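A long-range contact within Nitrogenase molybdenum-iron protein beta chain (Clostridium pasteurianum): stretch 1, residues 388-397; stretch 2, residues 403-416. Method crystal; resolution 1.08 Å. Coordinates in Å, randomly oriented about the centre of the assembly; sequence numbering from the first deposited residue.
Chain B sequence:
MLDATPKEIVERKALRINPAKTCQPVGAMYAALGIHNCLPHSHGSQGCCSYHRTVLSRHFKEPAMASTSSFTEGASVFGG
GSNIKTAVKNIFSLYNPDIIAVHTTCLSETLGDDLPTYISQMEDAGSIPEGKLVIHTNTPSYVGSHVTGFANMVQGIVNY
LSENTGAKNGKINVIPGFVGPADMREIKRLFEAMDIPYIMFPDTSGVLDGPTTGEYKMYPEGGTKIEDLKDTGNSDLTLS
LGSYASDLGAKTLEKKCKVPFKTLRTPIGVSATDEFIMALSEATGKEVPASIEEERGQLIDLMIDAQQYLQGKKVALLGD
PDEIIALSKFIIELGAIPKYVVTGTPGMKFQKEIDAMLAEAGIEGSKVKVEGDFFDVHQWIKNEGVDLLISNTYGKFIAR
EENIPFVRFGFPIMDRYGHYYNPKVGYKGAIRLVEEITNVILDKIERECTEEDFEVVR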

# COMPACT_ATOMS: atom_id res chain seq x y z
N LEU B 388 -7.20 3.40 -12.98
CA LEU B 388 -5.89 3.11 -12.42
C LEU B 388 -4.86 3.91 -13.22
O LEU B 388 -4.96 4.00 -14.43
CB LEU B 388 -5.58 1.61 -12.54
CG LEU B 388 -4.28 1.07 -11.92
CD1 LEU B 388 -4.30 1.19 -10.41
CD2 LEU B 388 -4.04 -0.38 -12.35
N LEU B 389 -3.88 4.44 -12.49
CA LEU B 389 -2.75 5.17 -13.07
C LEU B 389 -1.48 4.55 -12.56
O LEU B 389 -1.32 4.40 -11.35
CB LEU B 389 -2.81 6.64 -12.68
CG LEU B 389 -1.66 7.54 -13.09
CD1 LEU B 389 -1.48 7.65 -14.59
CD2 LEU B 389 -1.79 8.92 -12.50
N ILE B 390 -0.56 4.26 -13.47
CA ILE B 390 0.74 3.68 -13.16
C ILE B 390 1.83 4.53 -13.79
O ILE B 390 1.85 4.69 -15.01
CB ILE B 390 0.86 2.21 -13.64
CG1 ILE B 390 -0.32 1.36 -13.16
CG2 ILE B 390 2.18 1.64 -13.17
CD1 ILE B 390 -0.28 -0.06 -13.64
N SER B 391 2.69 5.11 -12.96
CA SER B 391 3.73 5.98 -13.46
C SER B 391 4.73 6.27 -12.37
O SER B 391 4.57 5.83 -11.23
CB SER B 391 3.15 7.34 -13.95
OG SER B 391 2.75 8.18 -12.86
N ASN B 392 5.73 7.11 -12.69
CA ASN B 392 6.64 7.57 -11.66
C ASN B 392 5.95 8.61 -10.78
O ASN B 392 4.74 8.88 -10.89
CB ASN B 392 7.94 8.10 -12.29
CG ASN B 392 7.75 9.40 -13.06
OD1 ASN B 392 6.84 10.18 -12.80
ND2 ASN B 392 8.66 9.65 -14.00
N THR B 393 6.71 9.21 -9.84
CA THR B 393 6.15 10.14 -8.87
C THR B 393 5.26 11.22 -9.46
O THR B 393 4.29 11.65 -8.83
CB THR B 393 7.27 10.73 -8.01
OG1 THR B 393 7.80 9.70 -7.17
CG2 THR B 393 6.86 11.91 -7.16
N TYR B 394 5.61 11.71 -10.65
CA TYR B 394 4.90 12.87 -11.20
C TYR B 394 3.46 12.58 -11.57
O TYR B 394 2.66 13.51 -11.70
CB TYR B 394 5.68 13.46 -12.38
CG TYR B 394 6.94 14.13 -11.89
CD1 TYR B 394 6.88 15.37 -11.27
CD2 TYR B 394 8.20 13.55 -12.03
CE1 TYR B 394 8.00 16.00 -10.77
CE2 TYR B 394 9.33 14.18 -11.54
CZ TYR B 394 9.25 15.39 -10.94
OH TYR B 394 10.37 16.04 -10.47
N GLY B 395 3.08 11.31 -11.64
CA GLY B 395 1.67 10.98 -11.81
C GLY B 395 0.81 11.34 -10.61
O GLY B 395 -0.40 11.41 -10.73
N LYS B 396 1.43 11.56 -9.45
CA LYS B 396 0.66 11.81 -8.24
C LYS B 396 -0.26 13.00 -8.35
O LYS B 396 -1.29 13.08 -7.68
CB LYS B 396 1.62 11.98 -6.98
CG LYS B 396 2.43 13.24 -6.99
CD LYS B 396 3.67 13.33 -6.04
CE LYS B 396 3.33 13.43 -4.64
NZ LYS B 396 4.48 13.22 -3.76
N PHE B 397 0.15 13.99 -9.14
CA PHE B 397 -0.66 15.22 -9.31
C PHE B 397 -1.93 14.90 -10.07
O PHE B 397 -3.00 15.42 -9.72
CB PHE B 397 0.15 16.28 -10.07
CG PHE B 397 1.33 16.83 -9.32
CD1 PHE B 397 2.57 16.22 -9.41
CD2 PHE B 397 1.23 18.00 -8.58
CE1 PHE B 397 3.65 16.73 -8.75
CE2 PHE B 397 2.30 18.53 -7.93
CZ PHE B 397 3.53 17.89 -8.01
N ASN B 403 -8.67 11.83 -8.85
CA ASN B 403 -9.10 10.79 -7.92
C ASN B 403 -8.97 9.41 -8.52
O ASN B 403 -9.91 8.64 -8.58
CB ASN B 403 -10.51 11.07 -7.40
CG ASN B 403 -10.88 10.20 -6.22
OD1 ASN B 403 -10.04 9.58 -5.57
ND2 ASN B 403 -12.17 10.15 -5.92
N ILE B 404 -7.74 9.06 -8.94
CA ILE B 404 -7.45 7.78 -9.58
C ILE B 404 -6.52 6.96 -8.69
O ILE B 404 -5.46 7.46 -8.28
CB ILE B 404 -6.75 7.97 -10.95
CG1 ILE B 404 -7.51 8.90 -11.87
CG2 ILE B 404 -6.55 6.63 -11.63
CD1 ILE B 404 -6.71 9.39 -13.04
N PRO B 405 -6.87 5.70 -8.42
CA PRO B 405 -5.91 4.80 -7.72
C PRO B 405 -4.58 4.78 -8.44
O PRO B 405 -4.52 4.66 -9.65
CB PRO B 405 -6.62 3.44 -7.77
CG PRO B 405 -8.07 3.81 -7.80
CD PRO B 405 -8.15 5.01 -8.70
N PHE B 406 -3.50 4.89 -7.64
CA PHE B 406 -2.19 5.23 -8.17
C PHE B 406 -1.13 4.24 -7.71
O PHE B 406 -0.95 4.03 -6.51
CB PHE B 406 -1.83 6.65 -7.74
CG PHE B 406 -0.47 7.14 -8.20
CD1 PHE B 406 -0.08 7.04 -9.52
CD2 PHE B 406 0.39 7.76 -7.30
CE1 PHE B 406 1.17 7.49 -9.93
CE2 PHE B 406 1.63 8.21 -7.71
CZ PHE B 406 2.01 8.08 -9.03
N VAL B 407 -0.39 3.66 -8.66
CA VAL B 407 0.75 2.80 -8.44
C VAL B 407 2.02 3.48 -8.92
O VAL B 407 2.15 3.77 -10.10
CB VAL B 407 0.56 1.45 -9.12
CG1 VAL B 407 1.78 0.55 -8.97
CG2 VAL B 407 -0.70 0.77 -8.58
N ARG B 408 2.95 3.67 -8.00
CA ARG B 408 4.27 4.20 -8.34
C ARG B 408 5.12 3.13 -9.01
O ARG B 408 5.27 2.02 -8.45
CB ARG B 408 4.95 4.73 -7.09
CG ARG B 408 4.36 6.02 -6.59
CD ARG B 408 4.82 6.37 -5.18
NE ARG B 408 4.29 7.67 -4.77
CZ ARG B 408 3.05 7.89 -4.32
NH1 ARG B 408 2.22 6.88 -4.16
NH2 ARG B 408 2.67 9.13 -4.11
N PHE B 409 5.68 3.43 -10.16
CA PHE B 409 6.40 2.44 -10.98
C PHE B 409 7.44 3.17 -11.81
O PHE B 409 7.19 4.30 -12.26
CB PHE B 409 5.36 1.76 -11.88
CG PHE B 409 5.89 0.72 -12.82
CD1 PHE B 409 5.90 -0.60 -12.46
CD2 PHE B 409 6.33 1.07 -14.07
CE1 PHE B 409 6.37 -1.57 -13.34
CE2 PHE B 409 6.79 0.11 -14.95
CZ PHE B 409 6.82 -1.21 -14.59
N GLY B 410 8.60 2.58 -12.00
CA GLY B 410 9.61 3.15 -12.88
C GLY B 410 10.47 4.18 -12.18
O GLY B 410 10.93 3.96 -11.07
N PHE B 411 10.73 5.29 -12.87
CA PHE B 411 11.80 6.21 -12.47
C PHE B 411 11.46 7.64 -12.85
O PHE B 411 11.07 7.85 -14.00
CB PHE B 411 13.11 5.80 -13.18
CG PHE B 411 14.26 6.74 -12.95
CD1 PHE B 411 15.00 6.67 -11.81
CD2 PHE B 411 14.62 7.65 -13.90
CE1 PHE B 411 16.06 7.56 -11.59
CE2 PHE B 411 15.66 8.51 -13.72
CZ PHE B 411 16.36 8.49 -12.56
N PRO B 412 11.70 8.60 -11.97
CA PRO B 412 12.07 8.43 -10.56
C PRO B 412 10.85 8.33 -9.64
O PRO B 412 9.83 8.99 -9.88
CB PRO B 412 12.87 9.71 -10.27
CG PRO B 412 12.26 10.71 -11.13
CD PRO B 412 11.74 10.02 -12.37
N ILE B 413 11.00 7.52 -8.60
CA ILE B 413 10.04 7.43 -7.51
C ILE B 413 10.76 8.04 -6.32
O ILE B 413 11.71 7.45 -5.79
CB ILE B 413 9.61 5.98 -7.21
CG1 ILE B 413 8.98 5.32 -8.45
CG2 ILE B 413 8.68 5.97 -6.04
CD1 ILE B 413 8.80 3.83 -8.28
N MET B 414 10.32 9.24 -5.92
CA MET B 414 11.10 10.09 -5.00
C MET B 414 10.34 10.39 -3.71
O MET B 414 10.83 11.20 -2.93
CB MET B 414 11.47 11.41 -5.67
CG MET B 414 12.30 11.19 -6.93
SD MET B 414 12.84 12.69 -7.74
CE MET B 414 11.29 13.32 -8.40
N ASP B 415 9.21 9.72 -3.49
CA ASP B 415 8.32 10.13 -2.42
C ASP B 415 7.87 8.99 -1.53
O ASP B 415 6.96 9.19 -0.74
CB ASP B 415 7.12 10.92 -2.97
CG ASP B 415 6.31 10.19 -4.03
OD1 ASP B 415 6.80 9.18 -4.62
OD2 ASP B 415 5.17 10.64 -4.26
N ARG B 416 8.54 7.84 -1.62
CA ARG B 416 8.19 6.73 -0.72
C ARG B 416 9.48 6.02 -0.28
O ARG B 416 10.53 6.14 -0.93
CB ARG B 416 7.23 5.75 -1.35
CG ARG B 416 5.82 6.31 -1.62
CD ARG B 416 5.07 6.63 -0.32
NE ARG B 416 3.68 7.04 -0.51
CZ ARG B 416 3.30 8.29 -0.75
NH1 ARG B 416 4.16 9.27 -0.93
NH2 ARG B 416 2.01 8.59 -0.85

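Parallel strands bond in a staggered ladder, and where the ladder ends, side chains join the backbone in making the bonds; this pair illustrates both. Ile404 opens the contact by laying CG2 against Leu389 CB (3.9 Å). Pro405, which has no N-H to give, still offers its carbonyl: Leu389 N donates to Pro405 O at 2.9 Å. Residues 406-408 then run parallel to 388-391, inclined by 15°. Phe406 sits with Leu389 on one face of the sheet, and Gly395 C and Lys396 CA lie over one face of its ring, Lys396 CA 4.2 Å from the ring centroid in a CH-pi contact, whereas Ser391 OG approaches the edge. Val407 makes the two middle rungs, its N donating to Leu389 O (2.9 Å) and its O accepting from Ser391 N (3.2 Å), while its side chain packs beside Ile390 on the other face of the sheet. Phe409 N closes the ladder on Ser391 O (2.9 Å).

Beyond it, Asn392 ND2 reaches Phe411 O (3.0 Å), and Pro412, preceded by a cis peptide, receives Thr393 N at its O (3.1 Å). Thr393 OG1 accepts from Met414 N (2.9 Å) and donates to Asp415 OD1 (2.8 Å). Asp415 is the electrostatic hub: its OD2 forms salt bridges with Lys396 NZ (2.7 Å) and Arg408 NH2 (2.9 Å), the shared carboxylate easing the repulsion between these two positive groups.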